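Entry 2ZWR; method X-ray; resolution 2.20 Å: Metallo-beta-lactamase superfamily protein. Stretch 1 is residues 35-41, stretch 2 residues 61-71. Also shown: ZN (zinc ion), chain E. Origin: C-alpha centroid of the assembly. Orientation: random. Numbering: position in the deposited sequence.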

# COMPACT_ATOMS: atom_id res chain seq x y z
N LYS A 35 8.08 -10.90 -11.26
CA LYS A 35 6.69 -11.33 -11.06
C LYS A 35 5.72 -10.20 -11.45
O LYS A 35 4.67 -10.45 -12.06
CB LYS A 35 6.48 -11.77 -9.61
CG LYS A 35 5.33 -12.73 -9.39
CD LYS A 35 5.54 -13.60 -8.13
N LEU A 36 6.09 -8.96 -11.12
CA LEU A 36 5.29 -7.79 -11.51
C LEU A 36 5.32 -7.52 -13.01
O LEU A 36 4.28 -7.31 -13.63
CB LEU A 36 5.72 -6.54 -10.73
CG LEU A 36 5.30 -6.57 -9.26
CD1 LEU A 36 6.19 -5.66 -8.44
CD2 LEU A 36 3.83 -6.20 -9.10
N LEU A 37 6.52 -7.52 -13.59
CA LEU A 37 6.69 -7.42 -15.03
C LEU A 37 5.87 -8.48 -15.79
O LEU A 37 5.25 -8.18 -16.80
CB LEU A 37 8.18 -7.49 -15.40
CG LEU A 37 9.01 -6.26 -15.00
CD1 LEU A 37 10.52 -6.58 -15.00
CD2 LEU A 37 8.69 -5.06 -15.89
N ALA A 38 5.84 -9.71 -15.26
CA ALA A 38 5.02 -10.79 -15.83
C ALA A 38 3.52 -10.55 -15.70
O ALA A 38 2.74 -10.94 -16.58
CB ALA A 38 5.39 -12.14 -15.22
N LEU A 39 3.11 -9.91 -14.61
CA LEU A 39 1.72 -9.50 -14.42
C LEU A 39 1.27 -8.46 -15.46
O LEU A 39 0.15 -8.53 -15.97
CB LEU A 39 1.47 -8.96 -13.00
CG LEU A 39 0.01 -8.71 -12.60
CD1 LEU A 39 -0.87 -9.95 -12.79
CD2 LEU A 39 -0.11 -8.19 -11.15
N PHE A 40 2.15 -7.49 -15.76
CA PHE A 40 1.88 -6.52 -16.82
C PHE A 40 1.57 -7.23 -18.13
O PHE A 40 0.68 -6.83 -18.87
CB PHE A 40 3.05 -5.53 -17.04
CG PHE A 40 3.50 -4.80 -15.79
CD1 PHE A 40 2.71 -4.76 -14.64
CD2 PHE A 40 4.71 -4.13 -15.78
CE1 PHE A 40 3.13 -4.09 -13.50
CE2 PHE A 40 5.15 -3.45 -14.65
CZ PHE A 40 4.36 -3.43 -13.50
N GLN A 41 2.30 -8.32 -18.41
CA GLN A 41 2.16 -9.07 -19.66
C GLN A 41 0.84 -9.82 -19.77
O GLN A 41 0.18 -9.76 -20.80
CB GLN A 41 3.33 -10.03 -19.87
CG GLN A 41 4.70 -9.35 -19.94
CD GLN A 41 4.80 -8.34 -21.08
OE1 GLN A 41 4.26 -8.56 -22.16
NE2 GLN A 41 5.48 -7.21 -20.82
ZN ZN E . 14.50 6.12 -17.79
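Stretch 2, residues 61-71: GAVAPLVEALD

How does the second stretch lie on the first? Residues 35-41 are helical throughout, part of a helix that extends beyond both ends. Stretch 2 enters through Gly-61 and Ala-62 in a loop, forms a helix from Val-63 to Leu-70, and leaves helical geometry at Asp-71, whose phi is positive. The two helices run in broadly the same sense, with 49° between their N-to-C directions, and their axes come no closer than 11.5 Å. At that spacing the backbones stay well apart, Leu-37 CA lying 8.3 Å from Leu-66 CA, and the gap is bridged by side chains. No hydrogen bond crosses it; each helix holds its own backbone hydrogen bonds, such as Phe-40 N to Leu-36 O at 3.0 Å and Leu-70 N to Leu-66 O at 2.9 Å.

Which residue holds the centre of the contact? Leu-66 does, with the largest covered area and contacts to Leu-36, Leu-37 and Phe-40. Its CA-to-CB bond points toward stretch 1, and its m, t rotamer (chi1 -64°, chi2 -177°) sets Leu-66 CD1 against Leu-36 and Leu-66 CD2 against Leu-37, and both methyls come near the Phe-40 ring: Leu-66 CD1 lies 3.9 Å from Leu-36 CD1 and 4.4 Å from Phe-40 CZ, while Leu-66 CD2 lies 3.9 Å from Leu-37 CD2 and 4.3 Å from Phe-40 CE2.

How do the two leucines of stretch 1 reach across? The CA-to-CB bond of Leu-36 points toward stretch 2 and, with chi1 -72° and chi2 157°, the side chain brings one methyl to both the loop and the helix: Leu-36 CD1 is 3.8 Å from Ala-62 CB as well as touching Leu-66. The short side chain of Ala-62 is met by the longer one of Leu-36. Leu-37 starts less favourably, its CA-to-CB bond directed sideways, yet nearly the same m, t rotamer (-70°, 162°) carries its end nearer, so that CD2 makes the contact with Leu-66 from a more exposed position.

What does Phe-40 add, one turn after Leu-36? Its CA-to-CB bond also points toward stretch 2, and chi1 of -54° (m) directs the ring to the later part of the second helix. Phe-40 CE2 lies 3.9 Å from Leu-70 CD1, and the approach of both Leu-66 and Leu-70 to the ring is oblique. Leu-70 again adopts m, t (-67°, 166°), one turn beyond Leu-66, extending the apolar contact. Asp-71, the next residue, takes no part in it: Asp-71 CB stays 11.9 Å from Phe-40 CE2, its side chain's nearest approach to stretch 1, and Asp-71 OD2 binds the zinc ion ZN at 2.0 Å.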

# COMPACT_ATOMS: atom_id res chain seq x y z
N GLY A 61 10.37 -2.78 -2.13
CA GLY A 61 11.53 -3.52 -2.64
C GLY A 61 11.66 -3.69 -4.16
O GLY A 61 12.74 -4.04 -4.65
N ALA A 62 10.56 -3.45 -4.89
CA ALA A 62 10.55 -3.56 -6.35
C ALA A 62 10.40 -2.21 -7.01
O ALA A 62 10.32 -2.12 -8.23
CB ALA A 62 9.43 -4.48 -6.81
N VAL A 63 10.36 -1.14 -6.21
CA VAL A 63 10.24 0.20 -6.78
C VAL A 63 11.40 0.54 -7.73
O VAL A 63 11.15 0.91 -8.87
CB VAL A 63 10.06 1.30 -5.70
CG1 VAL A 63 10.20 2.70 -6.32
CG2 VAL A 63 8.71 1.15 -5.03
N ALA A 64 12.65 0.37 -7.28
CA ALA A 64 13.82 0.78 -8.08
C ALA A 64 13.91 0.21 -9.52
O ALA A 64 14.06 0.99 -10.47
CB ALA A 64 15.13 0.57 -7.31
N PRO A 65 13.85 -1.13 -9.68
CA PRO A 65 13.86 -1.69 -11.05
C PRO A 65 12.72 -1.22 -11.94
O PRO A 65 12.93 -1.01 -13.14
CB PRO A 65 13.76 -3.21 -10.82
CG PRO A 65 13.29 -3.39 -9.39
CD PRO A 65 13.83 -2.20 -8.65
N LEU A 66 11.53 -1.03 -11.37
CA LEU A 66 10.37 -0.59 -12.15
C LEU A 66 10.47 0.88 -12.57
O LEU A 66 10.03 1.23 -13.66
CB LEU A 66 9.07 -0.86 -11.39
CG LEU A 66 8.80 -2.35 -11.15
CD1 LEU A 66 7.46 -2.56 -10.45
CD2 LEU A 66 8.85 -3.16 -12.44
N VAL A 67 11.06 1.71 -11.72
CA VAL A 67 11.33 3.12 -12.05
C VAL A 67 12.41 3.21 -13.14
O VAL A 67 12.29 3.98 -14.09
CB VAL A 67 11.72 3.93 -10.78
CG1 VAL A 67 12.28 5.29 -11.15
CG2 VAL A 67 10.52 4.08 -9.85
N GLU A 68 13.47 2.42 -12.98
CA GLU A 68 14.53 2.32 -13.99
C GLU A 68 13.99 1.89 -15.37
O GLU A 68 14.35 2.47 -16.39
CB GLU A 68 15.61 1.34 -13.53
CG GLU A 68 16.87 1.38 -14.40
CD GLU A 68 17.97 0.47 -13.91
OE1 GLU A 68 17.68 -0.66 -13.42
OE2 GLU A 68 19.15 0.89 -14.02
N ALA A 69 13.12 0.88 -15.39
CA ALA A 69 12.59 0.36 -16.66
C ALA A 69 11.52 1.26 -17.29
O ALA A 69 11.49 1.42 -18.51
CB ALA A 69 12.05 -1.04 -16.47
N LEU A 70 10.67 1.85 -16.45
CA LEU A 70 9.47 2.55 -16.94
C LEU A 70 9.33 4.04 -16.57
O LEU A 70 8.31 4.66 -16.88
CB LEU A 70 8.21 1.77 -16.52
CG LEU A 70 7.99 0.38 -17.14
CD1 LEU A 70 6.93 -0.40 -16.38
CD2 LEU A 70 7.63 0.48 -18.64
N ASP A 71 10.36 4.61 -15.94
CA ASP A 71 10.33 6.02 -15.51
C ASP A 71 9.06 6.36 -14.70
O ASP A 71 8.46 7.41 -14.89
CB ASP A 71 10.44 6.98 -16.71
CG ASP A 71 11.80 6.92 -17.41
OD1 ASP A 71 11.97 7.61 -18.44
OD2 ASP A 71 12.71 6.20 -16.93